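Side-chain contacts in carbohydrate binding module E1 (Uncultured bacterium, PDB 5KLE), which binds cellulose-type glucans, holding a cellopentaose chain as a non-catalytic carbohydrate-binding module from a soil metagenome: residues A6-G11 against G28-Y33; I61-T64 against W68-V71. All blocks are in the same frame, centred on the assembly; numbering follows the deposited sequence.

Contact 1 of 2, residues A6-G11 against G28-Y33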
ATOM      1  N   ALA A   6      -9.377  12.707  -4.073  1.00 20.85           N
ATOM      2  CA  ALA A   6      -9.593  11.372  -3.526  1.00 18.52           C
ATOM      3  C   ALA A   6      -8.883  10.319  -4.363  1.00 13.41           C
ATOM      4  O   ALA A   6      -8.414   9.301  -3.820  1.00 15.99           O
ATOM      5  CB  ALA A   6     -11.083  11.058  -3.424  1.00 30.44           C
ATOM      6  N   SER A   7      -8.773  10.554  -5.672  1.00 11.15           N
ATOM      7  CA  SER A   7      -7.970   9.702  -6.526  1.00  9.51           C
ATOM      8  C   SER A   7      -6.540   9.641  -5.982  1.00 12.40           C
ATOM      9  O   SER A   7      -6.085  10.521  -5.244  1.00 11.16           O
ATOM     10  CB  SER A   7      -7.946  10.263  -7.958  1.00 12.84           C
ATOM     11  OG  SER A   7      -7.113  11.415  -8.025  1.00 19.02           O
ATOM     12  N   CYS A   8      -5.826   8.590  -6.383  1.00  9.82           N
ATOM     13  CA  CYS A   8      -4.444   8.358  -5.989  1.00  8.84           C
ATOM     14  C   CYS A   8      -3.647   8.020  -7.232  1.00 12.29           C
ATOM     15  O   CYS A   8      -4.026   7.117  -7.994  1.00 12.18           O
ATOM     16  CB  CYS A   8      -4.402   7.199  -4.973  1.00  8.97           C
ATOM     17  SG  CYS A   8      -2.741   6.576  -4.551  1.00  9.61           S
ATOM     18  N   GLY A   9      -2.556   8.747  -7.444  1.00  9.16           N
ATOM     19  CA  GLY A   9      -1.738   8.478  -8.614  1.00  9.51           C
ATOM     20  C   GLY A   9      -0.515   9.359  -8.648  1.00  9.48           C
ATOM     21  O   GLY A   9      -0.177  10.027  -7.665  1.00  9.83           O
ATOM     22  N   SER A  10       0.144   9.355  -9.813  1.00 10.00           N
ATOM     23  CA  SER A  10       1.434  10.038  -9.895  1.00 10.72           C
ATOM     24  C   SER A  10       1.349  11.542  -9.680  1.00 11.86           C
ATOM     25  O   SER A  10       2.400  12.164  -9.485  1.00 13.76           O
ATOM     26  CB  SER A  10       2.127   9.753 -11.223  1.00 10.96           C
ATOM     27  OG  SER A  10       1.391  10.333 -12.329  1.00 10.55           O
ATOM     28  N   GLY A  11       0.166  12.153  -9.746  1.00 10.40           N
ATOM     29  CA  GLY A  11       0.082  13.589  -9.516  1.00 10.92           C
ATOM     30  C   GLY A  11      -0.284  14.012  -8.088  1.00 10.88           C
ATOM     31  O   GLY A  11      -0.326  15.222  -7.826  1.00 11.33           O
ATOM     32  N   GLY A  28      -6.588   7.064   3.737  1.00  9.10           N
ATOM     33  CA  GLY A  28      -6.547   8.208   2.837  1.00  9.33           C
ATOM     34  C   GLY A  28      -5.189   8.465   2.214  1.00 10.82           C
ATOM     35  O   GLY A  28      -5.113   9.194   1.210  1.00 10.27           O
ATOM     36  N   ASP A  29      -4.123   7.899   2.778  1.00  9.25           N
ATOM     37  CA  ASP A  29      -2.800   8.102   2.190  1.00  9.42           C
ATOM     38  C   ASP A  29      -2.745   7.506   0.783  1.00  9.42           C
ATOM     39  O   ASP A  29      -3.492   6.585   0.451  1.00 10.16           O
ATOM     40  CB  ASP A  29      -1.723   7.402   3.043  1.00  9.29           C
ATOM     41  CG  ASP A  29      -1.292   8.195   4.281  1.00  9.68           C
ATOM     42  OD1 ASP A  29      -1.553   9.420   4.385  1.00 10.53           O
ATOM     43  OD2 ASP A  29      -0.659   7.551   5.152  1.00 10.39           O
ATOM     44  N   CYS A  30      -1.850   8.058  -0.050  1.00  8.35           N
ATOM     45  CA  CYS A  30      -1.596   7.613  -1.418  1.00  7.46           C
ATOM     46  C   CYS A  30      -0.089   7.413  -1.544  1.00  8.69           C
ATOM     47  O   CYS A  30       0.667   8.400  -1.555  1.00  9.26           O
ATOM     48  CB  CYS A  30      -2.087   8.683  -2.393  1.00  7.74           C
ATOM     49  SG  CYS A  30      -1.684   8.272  -4.131  1.00  9.05           S
ATOM     50  N   ILE A  31       0.346   6.147  -1.583  1.00  8.81           N
ATOM     51  CA  ILE A  31       1.752   5.776  -1.435  1.00  9.74           C
ATOM     52  C   ILE A  31       2.313   5.428  -2.812  1.00 10.01           C
ATOM     53  O   ILE A  31       1.760   4.559  -3.514  1.00 11.65           O
ATOM     54  CB  ILE A  31       1.895   4.535  -0.531  1.00 11.32           C
ATOM     55  CG1 ILE A  31       1.052   4.655   0.740  1.00 17.75           C
ATOM     56  CG2 ILE A  31       3.413   4.251  -0.238  1.00 13.81           C
ATOM     57  CD1 ILE A  31       1.441   5.757   1.542  1.00 16.42           C
ATOM     58  N   LYS A  32       3.462   6.007  -3.175  1.00  9.37           N
ATOM     59  CA  LYS A  32       4.203   5.580  -4.356  1.00  9.55           C
ATOM     60  C   LYS A  32       5.159   4.464  -3.937  1.00 12.22           C
ATOM     61  O   LYS A  32       5.871   4.597  -2.935  1.00 12.42           O
ATOM     62  CB  LYS A  32       5.028   6.741  -4.911  1.00  9.47           C
ATOM     63  CG  LYS A  32       5.836   6.391  -6.167  1.00 11.36           C
ATOM     64  CD  LYS A  32       6.734   7.555  -6.615  1.00 14.81           C
ATOM     65  CE  LYS A  32       7.516   7.205  -7.862  1.00 19.95           C
ATOM     66  NZ  LYS A  32       8.174   8.460  -8.385  1.00 23.14           N
ATOM     67  N   TYR A  33       5.193   3.381  -4.717  1.00 11.32           N
ATOM     68  CA  TYR A  33       6.158   2.304  -4.476  1.00  9.74           C
ATOM     69  C   TYR A  33       6.609   1.753  -5.818  1.00 12.42           C
ATOM     70  O   TYR A  33       5.766   1.319  -6.617  1.00 13.63           O
ATOM     71  CB  TYR A  33       5.531   1.164  -3.656  1.00 11.17           C
ATOM     72  CG  TYR A  33       6.493   0.030  -3.385  1.00 10.91           C
ATOM     73  CD1 TYR A  33       7.629   0.237  -2.611  1.00 12.42           C
ATOM     74  CD2 TYR A  33       6.298  -1.252  -3.933  1.00 13.38           C
ATOM     75  CE1 TYR A  33       8.541  -0.791  -2.389  1.00 11.58           C
ATOM     76  CE2 TYR A  33       7.215  -2.309  -3.698  1.00 14.24           C
ATOM     77  CZ  TYR A  33       8.343  -2.057  -2.934  1.00 13.30           C
ATOM     78  OH  TYR A  33       9.272  -3.044  -2.652  1.00 13.69           O
TER
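Cys8 and Cys30 are joined by a disulfide, and this covalent bond carries nearly all of the contact. The SG atoms of Cys8 and Cys30 lie 2.0 Å apart. The torsion about the S-S bond, chi3, is 83°, close to the 90° of a relaxed disulfide. In both residues SG is anti to the backbone N (chi1 171° in Cys8, 175° in Cys30), and each CB points toward the other segment. The two halves therefore reach out in the same extended way and meet midway, with Cys8 CA 5.4 Å from Cys30 CA.

Van der Waals contact adds little. Gly9 N is 3.5 Å from Cys30 SG, and Cys8 SG stays 4.3 Å from Ile31 N. No hydrogen bond crosses between the two segments.

Polar links instead run to residues nearby. Cys8 O accepts a bond from Thr55 OG1, and the Gly9 N-H is taken by Asn12 OD1. Cys30 N is tied to the side chain of Asn14.

The bridge is buried. It pins the irregular N-terminal segment 6-11 to the start of strand 30-35. That strand lies in the mixed sheet between strand 15-16, its parallel neighbour, and strand 77-86, its antiparallel one. The side chain of Cys8 touches Lys82 on strand 77-86, while Cys30 rests on Phe13 in the loop leading to strand 15-16.

Contact 2 of 2, residues I61-T64 against W68-V71. With BGC (beta-D-glucopyranose), chain B.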
ATOM      1  N   ILE A  61      -7.599  -5.050  -1.740  1.00 11.16           N
ATOM      2  CA  ILE A  61      -6.592  -5.804  -1.000  1.00 10.02           C
ATOM      3  C   ILE A  61      -6.815  -5.594   0.490  1.00 11.00           C
ATOM      4  O   ILE A  61      -7.046  -4.472   0.923  1.00 12.51           O
ATOM      5  CB  ILE A  61      -5.196  -5.267  -1.391  1.00 10.25           C
ATOM      6  CG1 ILE A  61      -4.939  -5.367  -2.904  1.00 11.24           C
ATOM      7  CG2 ILE A  61      -4.078  -5.935  -0.577  1.00 11.76           C
ATOM      8  CD1 ILE A  61      -3.966  -4.304  -3.375  1.00 13.90           C
ATOM      9  N   THR A  62      -6.687  -6.647   1.297  1.00  9.92           N
ATOM     10  CA  THR A  62      -6.848  -6.511   2.742  1.00 10.26           C
ATOM     11  C   THR A  62      -5.626  -7.043   3.477  1.00 11.76           C
ATOM     12  O   THR A  62      -4.947  -7.970   3.015  1.00 11.50           O
ATOM     13  CB  THR A  62      -8.107  -7.240   3.269  1.00 10.06           C
ATOM     14  OG1 THR A  62      -8.047  -8.650   2.942  1.00 15.61           O
ATOM     15  CG2 THR A  62      -9.349  -6.636   2.652  1.00 12.58           C
ATOM     16  N   ASN A  63      -5.379  -6.484   4.670  1.00  9.93           N
ATOM     17  CA  ASN A  63      -4.345  -6.988   5.565  1.00  9.27           C
ATOM     18  C   ASN A  63      -4.866  -6.952   6.997  1.00  9.46           C
ATOM     19  O   ASN A  63      -5.507  -5.970   7.415  1.00 11.27           O
ATOM     20  CB  ASN A  63      -3.083  -6.114   5.426  1.00  8.56           C
ATOM     21  CG  ASN A  63      -1.937  -6.584   6.334  1.00  9.10           C
ATOM     22  OD1 ASN A  63      -1.826  -6.198   7.510  1.00  9.68           O
ATOM     23  ND2 ASN A  63      -1.074  -7.453   5.789  1.00 10.77           N
ATOM     24  N   THR A  64      -4.622  -8.028   7.752  1.00 11.13           N
ATOM     25  CA  THR A  64      -5.136  -8.160   9.124  1.00 10.26           C
ATOM     26  C   THR A  64      -4.362  -7.369  10.174  1.00 11.00           C
ATOM     27  O   THR A  64      -4.870  -7.227  11.296  1.00 13.66           O
ATOM     28  CB  THR A  64      -5.054  -9.621   9.579  1.00 16.27           C
ATOM     29  OG1 THR A  64      -3.677 -10.067   9.504  1.00 22.71           O
ATOM     30  CG2 THR A  64      -5.907 -10.496   8.689  1.00 17.05           C
ATOM     31  N   TRP A  68       1.857 -10.680   6.405  1.00 11.20           N
ATOM     32  CA  TRP A  68       1.973 -10.206   5.026  1.00 11.42           C
ATOM     33  C   TRP A  68       0.761 -10.594   4.191  1.00 10.83           C
ATOM     34  O   TRP A  68       0.255 -11.722   4.279  1.00 15.37           O
ATOM     35  CB  TRP A  68       3.161 -10.900   4.354  1.00 12.28           C
ATOM     36  CG  TRP A  68       4.531 -10.501   4.860  1.00 10.89           C
ATOM     37  CD1 TRP A  68       5.313 -11.201   5.740  1.00 12.11           C
ATOM     38  CD2 TRP A  68       5.283  -9.344   4.479  1.00 11.13           C
ATOM     39  NE1 TRP A  68       6.507 -10.545   5.933  1.00 14.72           N
ATOM     40  CE2 TRP A  68       6.518  -9.406   5.168  1.00 12.66           C
ATOM     41  CE3 TRP A  68       5.037  -8.276   3.618  1.00 12.73           C
ATOM     42  CZ2 TRP A  68       7.508  -8.427   5.023  1.00 13.07           C
ATOM     43  CZ3 TRP A  68       6.032  -7.288   3.458  1.00 15.28           C
ATOM     44  CH2 TRP A  68       7.248  -7.378   4.163  1.00 13.32           C
ATOM     45  N   THR A  69       0.364  -9.685   3.308  1.00 12.42           N
ATOM     46  CA  THR A  69      -0.576  -9.969   2.229  1.00 12.22           C
ATOM     47  C   THR A  69       0.206 -10.020   0.928  1.00 12.61           C
ATOM     48  O   THR A  69       0.879  -9.046   0.569  1.00 12.54           O
ATOM     49  CB  THR A  69      -1.617  -8.851   2.157  1.00 11.03           C
ATOM     50  OG1 THR A  69      -2.346  -8.816   3.389  1.00 11.23           O
ATOM     51  CG2 THR A  69      -2.584  -9.131   1.024  1.00 11.97           C
ATOM     52  N   THR A  70       0.092 -11.133   0.203  1.00 12.77           N
ATOM     53  CA  THR A  70       0.660 -11.242  -1.135  1.00 12.64           C
ATOM     54  C   THR A  70      -0.340 -10.683  -2.145  1.00 13.19           C
ATOM     55  O   THR A  70      -1.537 -11.012  -2.084  1.00 15.82           O
ATOM     56  CB  THR A  70       0.979 -12.709  -1.440  1.00 12.50           C
ATOM     57  OG1 THR A  70       1.945 -13.165  -0.495  1.00 14.85           O
ATOM     58  CG2 THR A  70       1.523 -12.880  -2.835  1.00 14.86           C
ATOM     59  N   VAL A  71       0.126  -9.805  -3.043  1.00 11.84           N
ATOM     60  CA  VAL A  71      -0.752  -9.195  -4.051  1.00 13.23           C
ATOM     61  C   VAL A  71      -0.307  -9.681  -5.430  1.00 14.54           C
ATOM     62  O   VAL A  71       0.611  -9.113  -6.049  1.00 16.01           O
ATOM     63  CB  VAL A  71      -0.731  -7.664  -3.967  1.00 14.04           C
ATOM     64  CG1 VAL A  71      -1.714  -7.059  -4.986  1.00 14.61           C
ATOM     65  CG2 VAL A  71      -1.074  -7.189  -2.546  1.00 13.91           C
TER
HETATM   66  C2  BGC B   3       9.502 -14.166   5.323  0.51 17.13           C
HETATM   67  C3  BGC B   3       8.723 -13.321   6.354  0.51 17.10           C
HETATM   68  C4  BGC B   3       9.550 -12.144   6.860  0.51 19.10           C
HETATM   69  C5  BGC B   3      10.175 -11.425   5.687  0.51 20.33           C
HETATM   70  C6  BGC B   3      11.253 -10.381   5.994  0.51 19.89           C
HETATM   71  C1  BGC B   3      10.074 -13.282   4.254  0.51 19.35           C
HETATM   72  O2  BGC B   3       8.644 -15.041   4.656  0.51 20.90           O
HETATM   73  O3  BGC B   3       8.349 -14.146   7.431  0.51 21.38           O
HETATM   74  O4  BGC B   3       8.707 -11.311   7.621  0.51 23.61           O
HETATM   75  O5  BGC B   3      10.823 -12.313   4.842  0.51 19.82           O
HETATM   76  O6  BGC B   3      11.825  -9.858   4.872  0.51 19.94           O
HETATM   77  O   HOH W   1      -3.643 -10.178   6.100  1.00 23.42           O
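The side-chain amide of Asn63 turns its ND2 to Thr69 OG1 at 3.0 Å. The N-H...O angle is 148°, and the acceptor sits somewhat out of the amide plane. ND2 also bonds Gly67 O, and OD1 takes the N-H of Gly65, so the amide is gripped at both ends. The Trp68 indole meets a glucose at its edge: NE1 donates to BGC O4 at 2.9 Å, in the ring plane and almost straight at 176°. Trp45 and Trp97 pack edge-to-face with this ring in the glycan pocket.

Strands 61-63 and 67-71 are edge strands of the two sheets of a beta-sandwich. They run nearly antiparallel. No backbone-to-backbone hydrogen bond joins them here; the links run through side chains, one of them to a backbone carbonyl. Thr69 OG1 lies beside its own backbone N (chi1 -62°), where it donates to Thr62 O at 2.8 Å. It also accepts a bond from water 1, which in turn accepts from Thr64 N. A valine in place of Thr69 would probably leave Thr62 O and the Asn63 amide without the hydroxyl they share.

Deeper in, Ile61 CG2 packs on Val71 CG2 at 3.8 Å and on Thr69 CG2 at 3.9 Å. The Ile61 and Val71 side chains cross at about a right angle.

Overall arrangement
Contact 1 comes first along the chain and closes before contact 2 opens. Their centres are 18 Å apart, on opposite sides of the chain's centre. Their nearest atoms are about 8 Å apart, so they do not touch. Both reach the mixed sheet. Contact 1 enters it at strand 30-35, contact 2 at the outermost strand 61-63, with strands 77-86 and 50-54 lying between. Contact 2 also reaches the antiparallel sheet through its edge strand 67-71, and so spans the sandwich beside the glycan. The disulfide of contact 1 thus secures the N-terminal segment well away from the sugar-binding side, where contact 2 holds one of the pocket tryptophans.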